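Local coordinates for protein tannase (Fusobacterium nucleatum subsp. nucleatum ATCC 25586, PDB 6YQ4) that probably hydrolyses the ester bonds of gallotannins as an alpha/beta-hydrolase-type tannase, and binds a magnesium ion, at residues 310-313 against 314-317; 329-333 against 334-338. All coordinates share one frame; numbering follows the deposited sequence.

Interaction 1 of 2, residues 310-313 against 314-317; sequences SANR and ALRE
Over the last two turns of helix 298-316 and its exit at Glu317, Ser310-Arg313 meet Ala314-Glu317 in the i to i+4 pattern, a local contact. Ala314 N donates to Ser310 O at 3.1 Å, and Leu315 N and Arg316 N bond in the same way to Ala311 O and Asn312 O. The fourth bond, Glu317 N to Arg313 O, is weak and bent to 134°; Glu317 N also bonds to Ala314 O at 2.9 Å, a tightening at the helix end. Beyond the backbone, the two arginines dominate. Arg316 has CG anti to its carbonyl carbon (chi1 -68°) and bends at chi3, which folds the guanidinium back along the helix and lays one of its faces over Asn312 O and Arg313 CA. Its NH1 comes within 3.5 Å of Arg313 CB and sits above one face of the Arg313 guanidinium, the planes 83° apart. These like charges probably repel somewhat. On the buried side, Ala311 and Ala314 pack on Trp472, and Ser310 OG is hydrogen-bonded to Ala470 O. Glu317 runs beside Arg313, pointing the same way, yet meets its aliphatic part: OE1 lies 3.6 Å from Arg313 CG and 4.9 Å from Arg313 NE.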
# COMPACT_ATOMS: atom_id res chain seq x y z
N SER A 310 4.36 19.44 7.06
CA SER A 310 2.97 19.09 7.34
C SER A 310 2.30 20.10 8.26
O SER A 310 1.22 20.61 7.95
CB SER A 310 2.89 17.69 7.94
OG SER A 310 1.54 17.39 8.31
N ALA A 311 2.91 20.39 9.42
CA ALA A 311 2.31 21.34 10.36
C ALA A 311 2.18 22.75 9.78
O ALA A 311 1.25 23.48 10.11
CB ALA A 311 3.10 21.38 11.66
N ASN A 312 3.10 23.16 8.90
CA ASN A 312 2.97 24.50 8.32
C ASN A 312 1.85 24.58 7.29
O ASN A 312 1.21 25.63 7.17
CB ASN A 312 4.28 24.93 7.69
CG ASN A 312 5.20 25.51 8.70
OD1 ASN A 312 4.74 26.07 9.71
ND2 ASN A 312 6.50 25.38 8.47
N ARG A 313 1.59 23.50 6.55
CA ARG A 313 0.42 23.48 5.70
C ARG A 313 -0.85 23.56 6.53
O ARG A 313 -1.79 24.28 6.19
CB ARG A 313 0.42 22.24 4.81
CG ARG A 313 -0.85 22.04 3.99
CD ARG A 313 -0.61 21.03 2.86
NE ARG A 313 0.26 21.59 1.81
CZ ARG A 313 1.53 21.23 1.58
NH1 ARG A 313 2.22 21.81 0.60
NH2 ARG A 313 2.10 20.29 2.32
N ALA A 314 -0.89 22.82 7.65
CA ALA A 314 -2.06 22.85 8.52
C ALA A 314 -2.34 24.26 9.01
O ALA A 314 -3.48 24.73 8.97
CB ALA A 314 -1.86 21.89 9.70
N LEU A 315 -1.29 24.95 9.48
CA LEU A 315 -1.45 26.34 9.91
C LEU A 315 -2.06 27.20 8.80
O LEU A 315 -3.01 27.94 9.04
CB LEU A 315 -0.10 26.90 10.35
CG LEU A 315 0.40 26.35 11.69
CD1 LEU A 315 1.76 26.93 12.06
CD2 LEU A 315 -0.63 26.62 12.77
N ARG A 316 -1.53 27.10 7.57
CA ARG A 316 -2.07 27.90 6.48
C ARG A 316 -3.55 27.62 6.24
O ARG A 316 -4.27 28.49 5.74
CB ARG A 316 -1.28 27.66 5.19
CG ARG A 316 0.15 28.20 5.22
CD ARG A 316 0.75 28.18 3.82
NE ARG A 316 0.91 26.81 3.31
CZ ARG A 316 1.94 26.04 3.61
NH1 ARG A 316 2.02 24.80 3.12
NH2 ARG A 316 2.90 26.51 4.40
N GLU A 317 -4.01 26.42 6.62
CA GLU A 317 -5.40 26.01 6.45
C GLU A 317 -6.24 26.24 7.70
O GLU A 317 -7.41 25.83 7.73
CB GLU A 317 -5.47 24.54 6.05
CG GLU A 317 -4.93 24.23 4.67
CD GLU A 317 -4.71 22.75 4.48
OE1 GLU A 317 -4.38 22.32 3.36
OE2 GLU A 317 -4.87 22.02 5.47

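Interaction 2 of 2, residues 329-333 against 334-338; sequences TIENN and KVVAV
This is a local surface contact, the two arms and the turn of a small beta hairpin formed by strands 328-330 and 335-338, which is separate from the large mixed sheet of the protein. At the open end Thr329 and Ala337 form an antiparallel hydrogen-bonded pair, with Thr329 N donating almost straight to Ala337 O at 2.8 Å. Thr329 O then receives two N-H groups: Val336 N at 2.7 Å, nearly along the C=O axis, and Ala337 N in a weak bond of 3.5 Å. With two residues opposite one, the register slips by one, and Ile330 pairs with Val335 as a non-hydrogen-bonded pair. Their side chains share a face, where Ile330 CG1 lies 3.9 Å from Val335 CG2. On the face of Thr329 and Ala337, the Ala337 methyl packs on Thr329 CB and OG1. The bulge also brings Val336 CG2 to 3.7 Å from Thr329 CG2, a methyl set anti to the backbone N, and to 3.5 Å from Glu331 OE2, whose side chain crosses the valine at about a right angle. Nearer the turn, Glu331 N bonds to Lys334 O at 3.2 Å. Lys334, bent at chi2, chi3 and chi4, curls back alongside Asn332 until NZ donates to Asn332 O at 2.9 Å, in the carbonyl plane and on a lone pair. The lysine thus closes over the last part of the reversal, where an inverse gamma turn is centred on Asn332. Val336 and Ala337 both facing Thr329 make this a classic beta bulge, set within a two-stranded hairpin.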
# COMPACT_ATOMS: atom_id res chain seq x y z
N THR A 329 9.24 24.37 17.23
CA THR A 329 9.75 25.73 17.36
C THR A 329 8.95 26.61 16.41
O THR A 329 9.04 26.47 15.18
CB THR A 329 11.24 25.84 17.04
OG1 THR A 329 11.98 24.96 17.90
CG2 THR A 329 11.70 27.27 17.31
N ILE A 330 8.18 27.53 16.99
CA ILE A 330 7.30 28.43 16.27
C ILE A 330 7.77 29.85 16.52
O ILE A 330 7.93 30.26 17.67
CB ILE A 330 5.84 28.27 16.71
CG1 ILE A 330 5.35 26.85 16.39
CG2 ILE A 330 4.96 29.34 16.07
CD1 ILE A 330 4.01 26.54 16.95
N GLU A 331 7.96 30.62 15.44
CA GLU A 331 8.41 32.00 15.60
C GLU A 331 7.31 32.91 15.12
O GLU A 331 6.31 33.12 15.85
CB GLU A 331 9.78 32.18 14.93
CG GLU A 331 10.92 31.74 15.84
CD GLU A 331 12.14 31.30 15.08
OE1 GLU A 331 12.31 31.72 13.91
OE2 GLU A 331 12.93 30.53 15.65
N ASN A 332 7.41 33.51 13.94
CA ASN A 332 6.32 34.36 13.44
C ASN A 332 5.19 33.48 12.92
O ASN A 332 4.82 33.50 11.74
CB ASN A 332 6.82 35.33 12.38
CG ASN A 332 6.36 36.75 12.64
OD1 ASN A 332 6.58 37.31 13.73
ND2 ASN A 332 5.70 37.34 11.66
N ASN A 333 4.64 32.68 13.83
CA ASN A 333 3.55 31.75 13.55
C ASN A 333 3.84 30.86 12.34
O ASN A 333 2.94 30.49 11.59
CB ASN A 333 2.23 32.50 13.36
CG ASN A 333 1.33 32.38 14.56
OD1 ASN A 333 0.71 31.33 14.78
ND2 ASN A 333 1.25 33.44 15.37
N LYS A 334 5.12 30.53 12.14
CA LYS A 334 5.52 29.43 11.29
C LYS A 334 6.35 28.45 12.11
O LYS A 334 7.16 28.86 12.95
CB LYS A 334 6.32 29.89 10.06
CG LYS A 334 5.52 30.72 9.07
CD LYS A 334 6.36 31.82 8.43
CE LYS A 334 5.54 33.05 8.09
NZ LYS A 334 5.76 34.16 9.07
N VAL A 335 6.13 27.16 11.90
CA VAL A 335 7.00 26.15 12.49
C VAL A 335 8.33 26.19 11.75
O VAL A 335 8.38 26.00 10.53
CB VAL A 335 6.35 24.75 12.41
CG1 VAL A 335 7.32 23.67 12.88
CG2 VAL A 335 5.04 24.73 13.19
N VAL A 336 9.42 26.46 12.47
CA VAL A 336 10.75 26.48 11.87
C VAL A 336 11.62 25.30 12.28
O VAL A 336 12.67 25.08 11.66
CB VAL A 336 11.50 27.81 12.14
CG1 VAL A 336 10.67 29.01 11.66
CG2 VAL A 336 11.85 27.95 13.63
N ALA A 337 11.21 24.51 13.27
CA ALA A 337 11.97 23.35 13.70
C ALA A 337 11.02 22.40 14.41
O ALA A 337 10.06 22.83 15.05
CB ALA A 337 13.13 23.74 14.64
N VAL A 338 11.29 21.10 14.27
CA VAL A 338 10.49 20.02 14.86
C VAL A 338 11.43 19.06 15.57
O VAL A 338 12.29 18.45 14.93
CB VAL A 338 9.67 19.25 13.81
CG1 VAL A 338 9.05 18.00 14.42
CG2 VAL A 338 8.60 20.14 13.23

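Overall arrangement
The two interactions follow one another along the chain, their centres about 11 Å apart, and both lie away from the magnesium site. Interaction 1 is partly buried, with small residues on its inner side and charged ones outside; interaction 2 is a surface contact in which Val335 is the buried residue. Backbone hydrogen bonds dominate both, within a helix in the first and across antiparallel strands in the second, where a lysine also closes onto a turn carbonyl. They meet directly: Asn312 OD1 probably accepts a hydrogen bond from Val335 N at 2.8 Å, and Leu315 CD1 packs against Asn333 O and Val335 CG2, joining hairpin to helix.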